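MsStt7d protein (Micromonas, PDB 4IX3) is a homolog of the Stt7 state transition kinase and probably uses ATP to phosphorylate other proteins through its catalytic domain. Local coordinates at residues G143-A148 with Q259-G264; D249-G254 with D324-C329; G308-D313 with L333-F338. One frame throughout, in Å; residues are numbered along the deposited sequence.

Contact 1 of 3, residues G143-A148 with Q259-G264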
loop_
_atom_site.group_PDB
_atom_site.type_symbol
_atom_site.label_atom_id
_atom_site.label_comp_id
_atom_site.label_asym_id
_atom_site.label_seq_id
_atom_site.Cartn_x
_atom_site.Cartn_y
_atom_site.Cartn_z
ATOM N N GLY B 143 -22.028 -7.661 26.402
ATOM C CA GLY B 143 -22.015 -6.273 26.828
ATOM C C GLY B 143 -21.203 -5.378 25.895
ATOM O O GLY B 143 -21.706 -4.331 25.443
ATOM N N VAL B 144 -19.991 -5.814 25.546
ATOM C CA VAL B 144 -19.133 -4.999 24.678
ATOM C C VAL B 144 -19.721 -4.985 23.266
ATOM O O VAL B 144 -19.658 -3.954 22.577
ATOM C CB VAL B 144 -17.647 -5.393 24.679
ATOM C CG1 VAL B 144 -17.057 -5.208 26.058
ATOM C CG2 VAL B 144 -17.374 -6.753 24.055
ATOM N N THR B 145 -20.311 -6.094 22.795
ATOM C CA THR B 145 -20.919 -6.098 21.474
ATOM C C THR B 145 -22.087 -5.125 21.384
ATOM O O THR B 145 -22.246 -4.392 20.419
ATOM C CB THR B 145 -21.318 -7.534 21.026
ATOM O OG1 THR B 145 -20.134 -8.352 21.131
ATOM C CG2 THR B 145 -21.859 -7.552 19.595
ATOM N N LYS B 146 -22.957 -5.152 22.386
ATOM C CA LYS B 146 -24.095 -4.240 22.375
ATOM C C LYS B 146 -23.669 -2.766 22.343
ATOM O O LYS B 146 -24.157 -1.976 21.517
ATOM C CB LYS B 146 -24.923 -4.523 23.629
ATOM C CG LYS B 146 -25.745 -5.790 23.541
ATOM C CD LYS B 146 -26.637 -6.006 24.760
ATOM C CE LYS B 146 -27.256 -4.668 25.130
ATOM N NZ LYS B 146 -28.714 -4.569 25.494
ATOM N N LYS B 147 -22.722 -2.432 23.210
ATOM C CA LYS B 147 -22.307 -1.038 23.284
ATOM C C LYS B 147 -21.581 -0.601 22.011
ATOM O O LYS B 147 -21.845 0.459 21.431
ATOM C CB LYS B 147 -21.467 -0.784 24.520
ATOM C CG LYS B 147 -21.092 0.692 24.715
ATOM C CD LYS B 147 -20.258 0.892 25.992
ATOM C CE LYS B 147 -20.165 2.332 26.490
ATOM N NZ LYS B 147 -19.392 3.170 25.521
ATOM N N ALA B 148 -20.611 -1.416 21.573
ATOM C CA ALA B 148 -19.810 -1.072 20.396
ATOM C C ALA B 148 -20.675 -1.018 19.160
ATOM O O ALA B 148 -20.512 -0.131 18.317
ATOM C CB ALA B 148 -18.703 -2.090 20.190
ATOM N N GLN B 259 -16.675 -10.644 15.531
ATOM C CA GLN B 259 -15.462 -10.666 16.311
ATOM C C GLN B 259 -15.647 -10.178 17.740
ATOM O O GLN B 259 -15.030 -10.703 18.652
ATOM C CB GLN B 259 -14.398 -9.866 15.570
ATOM C CG GLN B 259 -14.092 -10.442 14.198
ATOM C CD GLN B 259 -12.747 -10.033 13.650
ATOM O OE1 GLN B 259 -11.831 -10.871 13.459
ATOM N NE2 GLN B 259 -12.668 -8.793 13.279
ATOM N N LEU B 260 -16.442 -9.114 17.913
ATOM C CA LEU B 260 -16.689 -8.663 19.286
ATOM C C LEU B 260 -17.433 -9.749 20.077
ATOM O O LEU B 260 -17.158 -9.917 21.253
ATOM C CB LEU B 260 -17.503 -7.366 19.265
ATOM C CG LEU B 260 -16.744 -6.204 18.611
ATOM C CD1 LEU B 260 -17.691 -5.032 18.607
ATOM C CD2 LEU B 260 -15.476 -5.946 19.409
ATOM N N ALA B 261 -18.405 -10.393 19.432
ATOM C CA ALA B 261 -19.294 -11.334 20.120
ATOM C C ALA B 261 -18.644 -12.667 20.470
ATOM O O ALA B 261 -19.062 -13.290 21.456
ATOM C CB ALA B 261 -20.536 -11.558 19.265
ATOM N N VAL B 262 -17.658 -13.117 19.684
ATOM C CA VAL B 262 -17.128 -14.502 19.817
ATOM C C VAL B 262 -15.608 -14.438 19.883
ATOM O O VAL B 262 -14.970 -14.083 18.863
ATOM C CB VAL B 262 -17.557 -15.404 18.655
ATOM C CG1 VAL B 262 -17.114 -16.846 18.883
ATOM C CG2 VAL B 262 -19.064 -15.328 18.427
ATOM N N VAL B 263 -15.046 -14.682 21.070
ATOM C CA VAL B 263 -13.591 -14.554 21.303
ATOM C C VAL B 263 -12.818 -15.309 20.210
ATOM O O VAL B 263 -11.819 -14.796 19.675
ATOM C CB VAL B 263 -13.154 -14.957 22.734
ATOM C CG1 VAL B 263 -11.633 -14.970 22.858
ATOM C CG2 VAL B 263 -13.787 -13.996 23.737
ATOM N N GLY B 264 -13.237 -16.529 19.925
ATOM C CA GLY B 264 -12.520 -17.340 18.934
ATOM C C GLY B 264 -12.582 -16.818 17.505
ATOM O O GLY B 264 -11.790 -17.287 16.657
#
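L260 and T145 meet where two helices of the C-lobe of the protein kinase fold come together. T145 lies on helix 141-161, the E helix of the fold. L260 lies in the last turn of helix 246-261, the F helix. The L260 side chain can be followed outward. L260 CB sits 3.4 Å from T145 OG1. CG is anti to the carbonyl carbon, and CD1 continues the chain outward (chi2 177°), which brings it onto A148. There L260 CD1 presses on A148 CB at 3.5 Å, tighter than a usual carbon contact. The same side chain also touches V119 and L130, so two further short helices help to enclose it. T145 OG1 lies 3.2 Å from A261 N, but the angle is too poor for a hydrogen bond. Its hydroxyl is instead hydrogen-bonded to E141 O, one turn earlier in its own helix. The oxygen therefore meets the L260-A261 peptide by packing alone. A261 CB lies 3.7 Å from T145 OG1 and also touches A303 and L304 of helix 302-318. Helical backbone angles end after A261. R266 takes up carbonyls at this helix end, with NE bonded to Q259 O and NH2 to L260 O. The contact is buried and belongs to the core of the C-lobe. At its edge, V144 CG2 stands 4.2 Å from L260 O.

Contact 2 of 3, residues D249-G254 with D324-C329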
loop_
_atom_site.group_PDB
_atom_site.type_symbol
_atom_site.label_atom_id
_atom_site.label_comp_id
_atom_site.label_asym_id
_atom_site.label_seq_id
_atom_site.Cartn_x
_atom_site.Cartn_y
_atom_site.Cartn_z
ATOM N N ASP B 249 -20.811 -1.331 3.880
ATOM C CA ASP B 249 -20.503 -1.075 5.287
ATOM C C ASP B 249 -21.326 -1.962 6.240
ATOM O O ASP B 249 -20.826 -2.365 7.277
ATOM C CB ASP B 249 -20.757 0.386 5.673
ATOM C CG ASP B 249 -19.702 1.362 5.140
ATOM O OD1 ASP B 249 -18.568 0.945 4.786
ATOM O OD2 ASP B 249 -20.003 2.586 5.195
ATOM N N SER B 250 -22.543 -2.314 5.831
ATOM C CA SER B 250 -23.349 -3.224 6.676
ATOM C C SER B 250 -22.665 -4.591 6.855
ATOM O O SER B 250 -22.528 -5.096 7.969
ATOM C CB SER B 250 -24.702 -3.459 6.044
ATOM O OG SER B 250 -25.447 -2.244 5.992
ATOM N N TRP B 251 -22.124 -5.132 5.746
ATOM C CA TRP B 251 -21.425 -6.440 5.816
ATOM C C TRP B 251 -20.201 -6.330 6.705
ATOM O O TRP B 251 -19.973 -7.144 7.595
ATOM C CB TRP B 251 -21.019 -6.846 4.418
ATOM C CG TRP B 251 -20.193 -8.106 4.434
ATOM C CD1 TRP B 251 -18.820 -8.220 4.620
ATOM C CD2 TRP B 251 -20.677 -9.459 4.185
ATOM N NE1 TRP B 251 -18.433 -9.534 4.630
ATOM C CE2 TRP B 251 -19.515 -10.333 4.341
ATOM C CE3 TRP B 251 -21.929 -10.030 3.943
ATOM C CZ2 TRP B 251 -19.612 -11.713 4.183
ATOM C CZ3 TRP B 251 -22.027 -11.416 3.813
ATOM C CH2 TRP B 251 -20.889 -12.242 3.967
ATOM N N SER B 252 -19.390 -5.256 6.531
ATOM C CA SER B 252 -18.237 -5.097 7.394
ATOM C C SER B 252 -18.604 -4.930 8.870
ATOM O O SER B 252 -17.918 -5.467 9.717
ATOM C CB SER B 252 -17.442 -3.849 6.971
ATOM O OG SER B 252 -17.050 -3.898 5.610
ATOM N N ALA B 253 -19.710 -4.224 9.138
ATOM C CA ALA B 253 -20.157 -4.064 10.525
ATOM C C ALA B 253 -20.602 -5.444 11.090
ATOM O O ALA B 253 -20.363 -5.699 12.266
ATOM C CB ALA B 253 -21.308 -3.078 10.616
ATOM N N GLY B 254 -21.198 -6.307 10.261
ATOM C CA GLY B 254 -21.493 -7.687 10.725
ATOM C C GLY B 254 -20.244 -8.486 11.074
ATOM O O GLY B 254 -20.208 -9.143 12.099
ATOM N N ASP B 324 -30.090 -6.409 -1.530
ATOM C CA ASP B 324 -31.497 -6.030 -1.475
ATOM C C ASP B 324 -32.213 -6.565 -0.247
ATOM O O ASP B 324 -33.299 -6.089 0.056
ATOM C CB ASP B 324 -32.255 -6.503 -2.716
ATOM C CG ASP B 324 -31.994 -5.607 -3.909
ATOM O OD1 ASP B 324 -31.324 -4.562 -3.729
ATOM O OD2 ASP B 324 -32.436 -5.929 -5.019
ATOM N N ALA B 325 -31.601 -7.545 0.411
ATOM C CA ALA B 325 -32.156 -8.151 1.611
ATOM C C ALA B 325 -31.372 -7.662 2.832
ATOM O O ALA B 325 -31.807 -7.877 3.955
ATOM C CB ALA B 325 -32.060 -9.681 1.486
ATOM N N ARG B 326 -30.204 -7.036 2.655
ATOM C CA ARG B 326 -29.309 -6.750 3.774
ATOM C C ARG B 326 -29.728 -5.452 4.475
ATOM O O ARG B 326 -30.020 -4.449 3.797
ATOM C CB ARG B 326 -27.878 -6.609 3.224
ATOM C CG ARG B 326 -26.795 -6.605 4.298
ATOM C CD ARG B 326 -25.400 -6.474 3.678
ATOM N NE ARG B 326 -25.145 -7.527 2.682
ATOM C CZ ARG B 326 -24.308 -7.428 1.652
ATOM N NH1 ARG B 326 -23.550 -6.356 1.548
ATOM N NH2 ARG B 326 -24.193 -8.409 0.771
ATOM N N ALA B 327 -29.693 -5.451 5.805
ATOM C CA ALA B 327 -30.148 -4.256 6.564
ATOM C C ALA B 327 -29.270 -3.047 6.290
ATOM O O ALA B 327 -28.045 -3.187 6.175
ATOM C CB ALA B 327 -30.077 -4.518 8.055
ATOM N N SER B 328 -29.872 -1.848 6.261
ATOM C CA SER B 328 -29.098 -0.619 6.399
ATOM C C SER B 328 -28.589 -0.522 7.813
ATOM O O SER B 328 -29.138 -1.147 8.742
ATOM C CB SER B 328 -29.989 0.587 6.084
ATOM O OG SER B 328 -30.999 0.722 7.090
ATOM N N CYS B 329 -27.543 0.254 8.047
ATOM C CA CYS B 329 -27.026 0.431 9.399
ATOM C C CYS B 329 -28.063 1.178 10.260
ATOM O O CYS B 329 -28.244 0.815 11.427
ATOM C CB CYS B 329 -25.686 1.183 9.365
ATOM S SG CYS B 329 -24.357 0.133 8.669
HETATM O O HOH W 1 -26.141 0.645 5.459
#
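S250 has OG anti to its carbonyl carbon (chi1 -64°), and this places the hydroxyl beside A327. R326 carries CG anti to its backbone N (chi1 -168°). Its CG and CD run past S250 CB, and the bend at chi3 then turns NE away from that line, with the guanidinium near W251. S250 and W251 belong to the Asp-x-Trp-x-x-Gly motif that marks the F helix of protein kinases. R326 is the arginine between the last helices of the C-lobe. S250 OG donates to A327 O at 2.8 Å. It approaches in the carbonyl plane, with a C=O...donor angle of 154°. A water donates to the same OG and accepts from C329 N, each at 3.0 Å, which ties the helix to the start of helix 329-332. S250 CB packs on R326 CD at 3.9 Å. The R326 guanidinium has W251 CE3 4.1 Å above one face, offset toward the rim. Its polar edge is held by a salt bridge from NH2 to E220 and a hydrogen bond from NE to E320 O. E220 is at the position of the Ala-Pro-Glu glutamate of kinases. C329 SG completes the contact, 3.7 Å from S250 OG.

Contact 3 of 3, residues G308-D313 with L333-F338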
loop_
_atom_site.group_PDB
_atom_site.type_symbol
_atom_site.label_atom_id
_atom_site.label_comp_id
_atom_site.label_asym_id
_atom_site.label_seq_id
_atom_site.Cartn_x
_atom_site.Cartn_y
_atom_site.Cartn_z
ATOM N N GLY B 308 -33.042 -15.383 22.805
ATOM C CA GLY B 308 -33.715 -15.932 21.627
ATOM C C GLY B 308 -32.856 -15.856 20.369
ATOM O O GLY B 308 -33.370 -15.814 19.262
ATOM N N GLY B 309 -31.540 -15.808 20.555
ATOM C CA GLY B 309 -30.678 -15.722 19.383
ATOM C C GLY B 309 -30.695 -14.340 18.719
ATOM O O GLY B 309 -30.484 -14.240 17.511
ATOM N N ALA B 310 -30.956 -13.282 19.480
ATOM C CA ALA B 310 -31.059 -11.960 18.885
ATOM C C ALA B 310 -29.789 -11.588 18.119
ATOM O O ALA B 310 -29.851 -10.986 17.038
ATOM C CB ALA B 310 -31.354 -10.925 19.987
ATOM N N GLY B 311 -28.631 -11.889 18.694
ATOM C CA GLY B 311 -27.368 -11.514 18.044
ATOM C C GLY B 311 -27.173 -12.265 16.735
ATOM O O GLY B 311 -26.710 -11.692 15.736
ATOM N N TRP B 312 -27.468 -13.568 16.713
ATOM C CA TRP B 312 -27.461 -14.278 15.433
ATOM C C TRP B 312 -28.355 -13.587 14.431
ATOM O O TRP B 312 -28.012 -13.513 13.232
ATOM C CB TRP B 312 -27.936 -15.718 15.583
ATOM C CG TRP B 312 -26.939 -16.619 16.244
ATOM C CD1 TRP B 312 -27.078 -17.302 17.435
ATOM C CD2 TRP B 312 -25.667 -17.062 15.670
ATOM N NE1 TRP B 312 -26.014 -18.142 17.628
ATOM C CE2 TRP B 312 -25.097 -18.003 16.630
ATOM C CE3 TRP B 312 -24.960 -16.747 14.512
ATOM C CZ2 TRP B 312 -23.866 -18.615 16.416
ATOM C CZ3 TRP B 312 -23.735 -17.384 14.300
ATOM C CH2 TRP B 312 -23.199 -18.298 15.228
ATOM N N ASP B 313 -29.564 -13.190 14.835
ATOM C CA ASP B 313 -30.476 -12.599 13.899
ATOM C C ASP B 313 -29.896 -11.292 13.356
ATOM O O ASP B 313 -30.046 -11.007 12.176
ATOM C CB ASP B 313 -31.863 -12.327 14.520
ATOM C CG ASP B 313 -32.881 -11.965 13.445
ATOM O OD1 ASP B 313 -33.233 -10.774 13.325
ATOM O OD2 ASP B 313 -33.285 -12.856 12.647
ATOM N N LEU B 333 -29.985 -0.499 13.831
ATOM C CA LEU B 333 -30.004 0.085 15.167
ATOM C C LEU B 333 -31.247 -0.221 15.993
ATOM O O LEU B 333 -31.183 -0.163 17.226
ATOM C CB LEU B 333 -29.960 1.601 15.065
ATOM C CG LEU B 333 -28.606 2.249 15.175
ATOM C CD1 LEU B 333 -28.872 3.735 15.180
ATOM C CD2 LEU B 333 -27.829 1.842 16.414
ATOM N N SER B 334 -32.369 -0.507 15.328
ATOM C CA SER B 334 -33.658 -0.742 16.015
ATOM C C SER B 334 -33.821 -2.203 16.440
ATOM O O SER B 334 -34.855 -2.627 16.931
ATOM C CB SER B 334 -34.840 -0.291 15.152
ATOM O OG SER B 334 -34.867 -1.033 13.947
ATOM N N HIS B 335 -32.839 -3.017 16.087
ATOM C CA HIS B 335 -32.947 -4.449 16.318
ATOM C C HIS B 335 -33.127 -4.805 17.777
ATOM O O HIS B 335 -32.580 -4.149 18.675
ATOM C CB HIS B 335 -31.733 -5.162 15.720
ATOM C CG HIS B 335 -31.898 -6.646 15.651
ATOM N ND1 HIS B 335 -32.296 -7.323 14.535
ATOM C CD2 HIS B 335 -31.765 -7.567 16.668
ATOM C CE1 HIS B 335 -32.336 -8.648 14.840
ATOM N NE2 HIS B 335 -32.004 -8.777 16.140
ATOM N N ALA B 336 -33.898 -5.870 18.031
ATOM C CA ALA B 336 -34.047 -6.410 19.385
ATOM C C ALA B 336 -32.746 -6.636 20.142
ATOM O O ALA B 336 -32.720 -6.586 21.374
ATOM C CB ALA B 336 -34.804 -7.748 19.341
ATOM N N PHE B 337 -31.646 -6.912 19.433
ATOM C CA PHE B 337 -30.376 -7.071 20.094
ATOM C C PHE B 337 -30.000 -5.904 21.032
ATOM O O PHE B 337 -29.316 -6.083 22.035
ATOM C CB PHE B 337 -29.292 -7.280 19.010
ATOM C CG PHE B 337 -27.924 -7.537 19.582
ATOM C CD1 PHE B 337 -27.609 -8.779 20.126
ATOM C CD2 PHE B 337 -26.947 -6.544 19.533
ATOM C CE1 PHE B 337 -26.374 -9.022 20.709
ATOM C CE2 PHE B 337 -25.674 -6.801 20.033
ATOM C CZ PHE B 337 -25.378 -8.036 20.615
ATOM N N PHE B 338 -30.476 -4.710 20.699
ATOM C CA PHE B 338 -30.156 -3.494 21.447
ATOM C C PHE B 338 -31.168 -3.162 22.524
ATOM O O PHE B 338 -30.976 -2.161 23.233
ATOM C CB PHE B 338 -29.970 -2.305 20.493
ATOM C CG PHE B 338 -28.828 -2.521 19.532
ATOM C CD1 PHE B 338 -27.515 -2.558 20.005
ATOM C CD2 PHE B 338 -29.087 -2.703 18.167
ATOM C CE1 PHE B 338 -26.463 -2.839 19.140
ATOM C CE2 PHE B 338 -28.030 -2.936 17.279
ATOM C CZ PHE B 338 -26.737 -2.998 17.775
#
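F337 brings its ring obliquely up to G311, with CD1 of F337 3.4 Å from G311 CA. CG of F337 is anti to the backbone N (chi1 -177°), which sends the ring toward helix 302-318. A CB on G311 would come to 3.3 Å from F337 CE1, a tight fit, so the missing side chain matters here. One residue earlier, A310 CB rests on the F337 backbone, 4.0 Å from its CA. H335 reaches the same helix by another route. Its NE2 gives a weak hydrogen bond to A310 O, 3.2 Å long and bent to 126° at the hydrogen. D313 lies at the edge of the imidazole, its carboxylate nearly coplanar with the ring (30°), but D313 OD1 sits too close to H335 CE1 in the model, so the detail is doubtful. H335 and F337 both also touch L314 on the helix. An alanine in place of H335 would probably leave A310 O without this weak donor and open a gap where the ring lay beside helix 302-318. F338 packs between M149 of helix 141-161 and L314 of helix 302-318, and F337 CD2 meets one face of its ring. F337 also reaches L142 and K146. The sequence Leu-Ser-His-Ala-Phe-Phe from L333 to F338 matches the Leu-x-His-x-x-Phe pattern that closes many protein kinase domains, and here it seals the end of the C-lobe against helix 302-318.

Contacts 1 and 2 share helix 246-261, with centres 17 Å apart and nearest atoms about 5 Å apart. Contact 3 touches contact 1: T145 CG2 lies 3.7 Å from F337 CZ, and K146 O lies 3.4 Å from F338 CE1. Helix 141-161 thus packs on helix 246-261 and on the closing segment 333-338. Contacts 2 and 3 have centres 14 Å apart and are joined by the short helix 329-332. Contact 2 lies nearest the active site. D249 holds the backbone N atoms of H166 and R167, and its side chain is about 7 Å from that of D168, which binds magnesium with D188.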